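PDB 6IYT: type I modular polyketide synthase from Streptomyces albus subsp. albus, which probably loads an extender unit, likely ethylmalonyl from its coenzyme A thioester, during salinomycin assembly through its acyltransferase domain. Local coordinates for residues A[143-148]-A[195-200]; A[118-123]-A[205-210]. One frame throughout, in Å; residues are numbered along the deposited sequence.

Contact 1 (A[143-148]-A[195-200]); sequences SPVFAA and LAAVWQ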
loop_
_atom_site.group_PDB
_atom_site.type_symbol
_atom_site.label_atom_id
_atom_site.label_comp_id
_atom_site.label_asym_id
_atom_site.label_seq_id
_atom_site.Cartn_x
_atom_site.Cartn_y
_atom_site.Cartn_z
ATOM N N SER A 143 -13.594 -2.208 10.944
ATOM C CA SER A 143 -13.895 -2.810 9.618
ATOM C C SER A 143 -13.955 -4.332 9.690
ATOM O O SER A 143 -12.927 -4.998 9.637
ATOM C CB SER A 143 -12.819 -2.384 8.568
ATOM O OG SER A 143 -13.038 -3.022 7.321
ATOM N N PRO A 144 -15.170 -4.885 9.589
ATOM C CA PRO A 144 -15.297 -6.327 9.604
ATOM C C PRO A 144 -14.668 -7.000 8.389
ATOM O O PRO A 144 -14.128 -8.077 8.520
ATOM C CB PRO A 144 -16.805 -6.543 9.644
ATOM C CG PRO A 144 -17.340 -5.356 10.374
ATOM C CD PRO A 144 -16.399 -4.203 10.068
ATOM N N VAL A 145 -14.656 -6.309 7.233
ATOM C CA VAL A 145 -14.015 -6.836 6.019
ATOM C C VAL A 145 -12.497 -6.996 6.258
ATOM O O VAL A 145 -11.904 -8.071 6.000
ATOM C CB VAL A 145 -14.220 -5.883 4.811
ATOM C CG1 VAL A 145 -13.209 -6.205 3.730
ATOM C CG2 VAL A 145 -15.636 -5.996 4.264
ATOM N N PHE A 146 -11.882 -5.963 6.834
ATOM C CA PHE A 146 -10.456 -6.012 7.145
ATOM C C PHE A 146 -10.167 -7.079 8.197
ATOM O O PHE A 146 -9.255 -7.875 8.047
ATOM C CB PHE A 146 -9.961 -4.641 7.609
ATOM C CG PHE A 146 -8.480 -4.590 7.922
ATOM C CD1 PHE A 146 -7.540 -4.657 6.917
ATOM C CD2 PHE A 146 -8.045 -4.526 9.224
ATOM C CE1 PHE A 146 -6.193 -4.586 7.209
ATOM C CE2 PHE A 146 -6.708 -4.425 9.521
ATOM C CZ PHE A 146 -5.781 -4.415 8.504
ATOM N N ALA A 147 -10.952 -7.104 9.249
ATOM C CA ALA A 147 -10.699 -8.039 10.344
ATOM C C ALA A 147 -10.834 -9.499 9.879
ATOM O O ALA A 147 -10.101 -10.378 10.335
ATOM C CB ALA A 147 -11.649 -7.741 11.496
ATOM N N ALA A 148 -11.839 -9.776 9.046
ATOM C CA ALA A 148 -12.047 -11.134 8.530
ATOM C C ALA A 148 -10.866 -11.615 7.717
ATOM O O ALA A 148 -10.461 -12.778 7.822
ATOM C CB ALA A 148 -13.311 -11.191 7.692
ATOM N N LEU A 195 -5.329 -5.358 3.592
ATOM C CA LEU A 195 -5.719 -4.057 3.060
ATOM C C LEU A 195 -6.212 -4.157 1.626
ATOM O O LEU A 195 -7.143 -3.460 1.239
ATOM C CB LEU A 195 -4.589 -3.037 3.170
ATOM C CG LEU A 195 -4.210 -2.518 4.535
ATOM C CD1 LEU A 195 -2.989 -1.622 4.415
ATOM C CD2 LEU A 195 -5.331 -1.754 5.208
ATOM N N ALA A 196 -5.735 -5.144 0.885
ATOM C CA ALA A 196 -6.239 -5.325 -0.494
ATOM C C ALA A 196 -7.747 -5.727 -0.483
ATOM O O ALA A 196 -8.532 -5.290 -1.344
ATOM C CB ALA A 196 -5.421 -6.345 -1.215
ATOM N N ALA A 197 -8.187 -6.400 0.581
ATOM C CA ALA A 197 -9.577 -6.771 0.704
ATOM C C ALA A 197 -10.498 -5.582 0.980
ATOM O O ALA A 197 -11.662 -5.629 0.649
ATOM C CB ALA A 197 -9.758 -7.833 1.779
ATOM N N VAL A 198 -9.974 -4.522 1.599
ATOM C CA VAL A 198 -10.748 -3.318 1.832
ATOM C C VAL A 198 -11.081 -2.666 0.483
ATOM O O VAL A 198 -12.204 -2.295 0.226
ATOM C CB VAL A 198 -9.977 -2.324 2.734
ATOM C CG1 VAL A 198 -10.659 -0.974 2.783
ATOM C CG2 VAL A 198 -9.809 -2.909 4.128
ATOM N N TRP A 199 -10.086 -2.548 -0.380
ATOM C CA TRP A 199 -10.332 -2.031 -1.754
ATOM C C TRP A 199 -11.290 -2.953 -2.514
ATOM O O TRP A 199 -12.161 -2.489 -3.240
ATOM C CB TRP A 199 -9.005 -1.884 -2.527
ATOM C CG TRP A 199 -8.157 -0.709 -2.047
ATOM C CD1 TRP A 199 -7.019 -0.772 -1.305
ATOM C CD2 TRP A 199 -8.335 0.679 -2.371
ATOM N NE1 TRP A 199 -6.548 0.470 -1.064
ATOM C CE2 TRP A 199 -7.315 1.384 -1.727
ATOM C CE3 TRP A 199 -9.299 1.389 -3.080
ATOM C CZ2 TRP A 199 -7.187 2.783 -1.819
ATOM C CZ3 TRP A 199 -9.155 2.789 -3.195
ATOM C CH2 TRP A 199 -8.122 3.454 -2.555
ATOM N N GLN A 200 -11.063 -4.240 -2.420
ATOM C CA GLN A 200 -11.897 -5.207 -3.088
ATOM C C GLN A 200 -13.385 -5.029 -2.748
ATOM O O GLN A 200 -14.246 -5.166 -3.620
ATOM C CB GLN A 200 -11.441 -6.596 -2.691
ATOM C CG GLN A 200 -12.246 -7.720 -3.298
ATOM C CD GLN A 200 -11.683 -9.080 -2.903
ATOM O OE1 GLN A 200 -10.921 -9.197 -1.931
ATOM N NE2 GLN A 200 -12.006 -10.094 -3.678
#
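Phe146 and Val145 are the two bumps that helix 144-148 presses against helix 195-200. The phenyl ring leaves its helix along the gap between the two, and its CD1-CE1 side rests across a ledge of two methyls from Leu195 and Val198, residues one turn of helix apart. Its corner atom CE1 lies 3.6 Å from CD2 of Leu195, while CG2 of Val198, beside that methyl and on the same side of the ring, stands 3.9 Å from Phe146 CB. Both methyls meet the ring at a slant, and the backbone N of Leu195 lies at the ring edge, in its plane. With CG anti to the backbone N (chi1 -179°), the phenyl ring is carried over this shallow hollow although the CB of Phe146 does not itself head for the neighbour. A broad, flat ring can lie over two methyls at once, and leucine and valine supply one each.

Val145 makes the second, shallower fit. Its CG1 settles on the backbone at Ala197, 3.5 Å from the carbonyl O and 4.3 Å from Ala197 CB; the small alanine lets the valine methyl come down near the main chain. The helix axes approach to 8.4 Å and run roughly antiparallel, with 142° between their directions. Ser143, the N-cap of helix 144-148, accepts a bond from Phe146 N through OG (3.2 Å, 163° at the hydrogen), so the residue that rests on the ledge also belongs to the capped first turn.

Around this pair, Leu139 of helix 137-142 touches both Phe146 and Leu195, and Leu140 also packs on Phe146. Val431 and Phe435 of helix 428-439 lie against Val198, so helices 137-142 and 428-439 both pack around the pairing of helices 144-158 and 181-200.

Contact 2 (A[118-123]-A[205-210]); sequences SGKTVF and VPDAVV
Strands 120-123 and 208-210 run parallel with a 37° twist: Phe123 pairs with Val209, its N donating to Ala208 O (3.1 Å) and its O accepting from Val210 N (2.9 Å). Ahead of this pairing the peptide N-H of Asp207 is bonded to Thr121 O, 2.8 Å away.

The Asp207 side chain extends the backbone pattern. Its OD2 accepts from Thr121 N at 3.0 Å, in a nearly straight bond on the anti side of the carboxylate. With CG beside its own backbone N (chi1 -60°), the carboxylate turns back to Thr121, so Asp207 grips both the N and O of one residue; an aspartate is short enough to do this. Lys120 is near, but its ammonium and the carboxylate do not touch, and any attraction would be long-range.

Phe123 and Pro206 make the main apolar join. Proline CD sits over the phenyl face in a CH-pi contact, 3.9 Å from the ring centre and 11° off the normal, while its CB lies beside Phe123 CD1. The rigid proline ring, rich in C-H groups, suits an aromatic surface. Val122 points to the other face of the sheet, where its CG2 meets Val210 CG2 at 3.6 Å; beta-branched valines suit extended strands and fill this layer compactly.

Val122 also continues the sheet by backbone bonds to Val390 and Val392 of strand 388-393, placing 120-123 between two parallel neighbours. Strand 208-211 leads into the Gly-x-Ser-x-Gly sequence around Ser213, consistent with the nucleophile elbow of acyltransferases, in which a sharp turn joins a strand of the central parallel sheet to the following helix.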
loop_
_atom_site.group_PDB
_atom_site.type_symbol
_atom_site.label_atom_id
_atom_site.label_comp_id
_atom_site.label_asym_id
_atom_site.label_seq_id
_atom_site.Cartn_x
_atom_site.Cartn_y
_atom_site.Cartn_z
ATOM N N SER A 118 -8.028 6.323 -17.005
ATOM C CA SER A 118 -8.831 5.540 -17.962
ATOM C C SER A 118 -8.237 4.162 -18.262
ATOM O O SER A 118 -8.774 3.409 -19.102
ATOM C CB SER A 118 -9.017 6.333 -19.276
ATOM O OG SER A 118 -7.765 6.671 -19.858
ATOM N N GLY A 119 -7.223 3.775 -17.492
ATOM C CA GLY A 119 -6.440 2.573 -17.817
ATOM C C GLY A 119 -6.608 1.478 -16.784
ATOM O O GLY A 119 -7.588 1.462 -16.023
ATOM N N LYS A 120 -5.645 0.569 -16.759
ATOM C CA LYS A 120 -5.682 -0.577 -15.882
ATOM C C LYS A 120 -5.146 -0.241 -14.484
ATOM O O LYS A 120 -4.427 0.753 -14.300
ATOM C CB LYS A 120 -4.900 -1.701 -16.497
ATOM C CG LYS A 120 -5.559 -2.228 -17.771
ATOM C CD LYS A 120 -4.554 -2.932 -18.670
ATOM C CE LYS A 120 -4.305 -4.339 -18.207
ATOM N NZ LYS A 120 -3.864 -5.203 -19.339
ATOM N N THR A 121 -5.436 -1.131 -13.545
ATOM C CA THR A 121 -5.132 -0.941 -12.117
ATOM C C THR A 121 -4.138 -1.990 -11.689
ATOM O O THR A 121 -4.311 -3.184 -11.999
ATOM C CB THR A 121 -6.398 -1.117 -11.252
ATOM O OG1 THR A 121 -7.343 -0.074 -11.540
ATOM C CG2 THR A 121 -6.052 -1.099 -9.790
ATOM N N VAL A 122 -3.038 -1.547 -11.079
ATOM C CA VAL A 122 -2.089 -2.448 -10.481
ATOM C C VAL A 122 -1.982 -2.206 -8.991
ATOM O O VAL A 122 -2.000 -1.067 -8.550
ATOM C CB VAL A 122 -0.700 -2.305 -11.147
ATOM C CG1 VAL A 122 -0.228 -0.860 -11.144
ATOM C CG2 VAL A 122 0.296 -3.200 -10.494
ATOM N N PHE A 123 -1.984 -3.293 -8.208
ATOM C CA PHE A 123 -1.738 -3.176 -6.778
ATOM C C PHE A 123 -0.267 -3.322 -6.471
ATOM O O PHE A 123 0.418 -4.250 -6.988
ATOM C CB PHE A 123 -2.528 -4.191 -5.977
ATOM C CG PHE A 123 -3.948 -3.760 -5.677
ATOM C CD1 PHE A 123 -4.704 -3.091 -6.627
ATOM C CD2 PHE A 123 -4.504 -4.001 -4.456
ATOM C CE1 PHE A 123 -5.990 -2.653 -6.327
ATOM C CE2 PHE A 123 -5.807 -3.585 -4.159
ATOM C CZ PHE A 123 -6.539 -2.922 -5.114
ATOM N N VAL A 205 -10.024 -3.639 -7.757
ATOM C CA VAL A 205 -9.264 -4.885 -7.780
ATOM C C VAL A 205 -8.104 -4.801 -8.755
ATOM O O VAL A 205 -8.161 -4.064 -9.751
ATOM C CB VAL A 205 -10.161 -6.113 -8.149
ATOM C CG1 VAL A 205 -11.198 -6.380 -7.068
ATOM C CG2 VAL A 205 -10.829 -5.935 -9.496
ATOM N N PRO A 206 -7.052 -5.583 -8.509
ATOM C CA PRO A 206 -5.872 -5.520 -9.399
ATOM C C PRO A 206 -6.082 -6.265 -10.705
ATOM O O PRO A 206 -6.766 -7.299 -10.721
ATOM C CB PRO A 206 -4.791 -6.228 -8.583
ATOM C CG PRO A 206 -5.534 -7.132 -7.696
ATOM C CD PRO A 206 -6.770 -6.352 -7.305
ATOM N N ASP A 207 -5.642 -5.645 -11.799
ATOM C CA ASP A 207 -5.454 -6.329 -13.082
ATOM C C ASP A 207 -4.065 -6.954 -13.147
ATOM O O ASP A 207 -3.777 -7.817 -14.022
ATOM C CB ASP A 207 -5.627 -5.335 -14.254
ATOM C CG ASP A 207 -7.021 -4.691 -14.284
ATOM O OD1 ASP A 207 -8.008 -5.451 -14.224
ATOM O OD2 ASP A 207 -7.127 -3.429 -14.318
ATOM N N ALA A 208 -3.194 -6.493 -12.270
ATOM C CA ALA A 208 -1.851 -7.028 -12.110
ATOM C C ALA A 208 -1.380 -6.676 -10.706
ATOM O O ALA A 208 -1.927 -5.758 -10.087
ATOM C CB ALA A 208 -0.918 -6.436 -13.119
ATOM N N VAL A 209 -0.281 -7.283 -10.276
ATOM C CA VAL A 209 0.326 -6.936 -8.987
ATOM C C VAL A 209 1.822 -6.734 -9.145
ATOM O O VAL A 209 2.408 -7.233 -10.094
ATOM C CB VAL A 209 0.103 -8.014 -7.927
ATOM C CG1 VAL A 209 -1.380 -8.212 -7.639
ATOM C CG2 VAL A 209 0.765 -9.325 -8.350
ATOM N N VAL A 210 2.386 -5.855 -8.303
ATOM C CA VAL A 210 3.842 -5.625 -8.255
ATOM C C VAL A 210 4.254 -5.474 -6.818
ATOM O O VAL A 210 3.582 -4.792 -6.028
ATOM C CB VAL A 210 4.272 -4.370 -9.012
ATOM C CG1 VAL A 210 5.782 -4.283 -9.082
ATOM C CG2 VAL A 210 3.694 -4.359 -10.396
#

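Overall arrangement
Contacts 1 and 2 lie about 18 Å apart, centre to centre. Contact 1 pairs helices 144-158 and 181-200; contact 2 pairs strand 208-211, at one edge of the four-stranded parallel sheet, with strand 120-125. Along the chain the order is 118-123, 143-148, 195-200 and 205-210, so both halves of contact 1 fall between the strands that contact 2 brings together. Helix 181-200 is followed, after a short connection, by strand 208-211. The two sites also touch: Trp199 CB packs on Phe123 CZ at 3.7 Å, and Gln200 packs on Val205. Helix 181-200 thus packs on the sheet, whose edge strand leads toward Ser213, the probable nucleophile of the acyltransferase domain, and carries helix 144-158 with it.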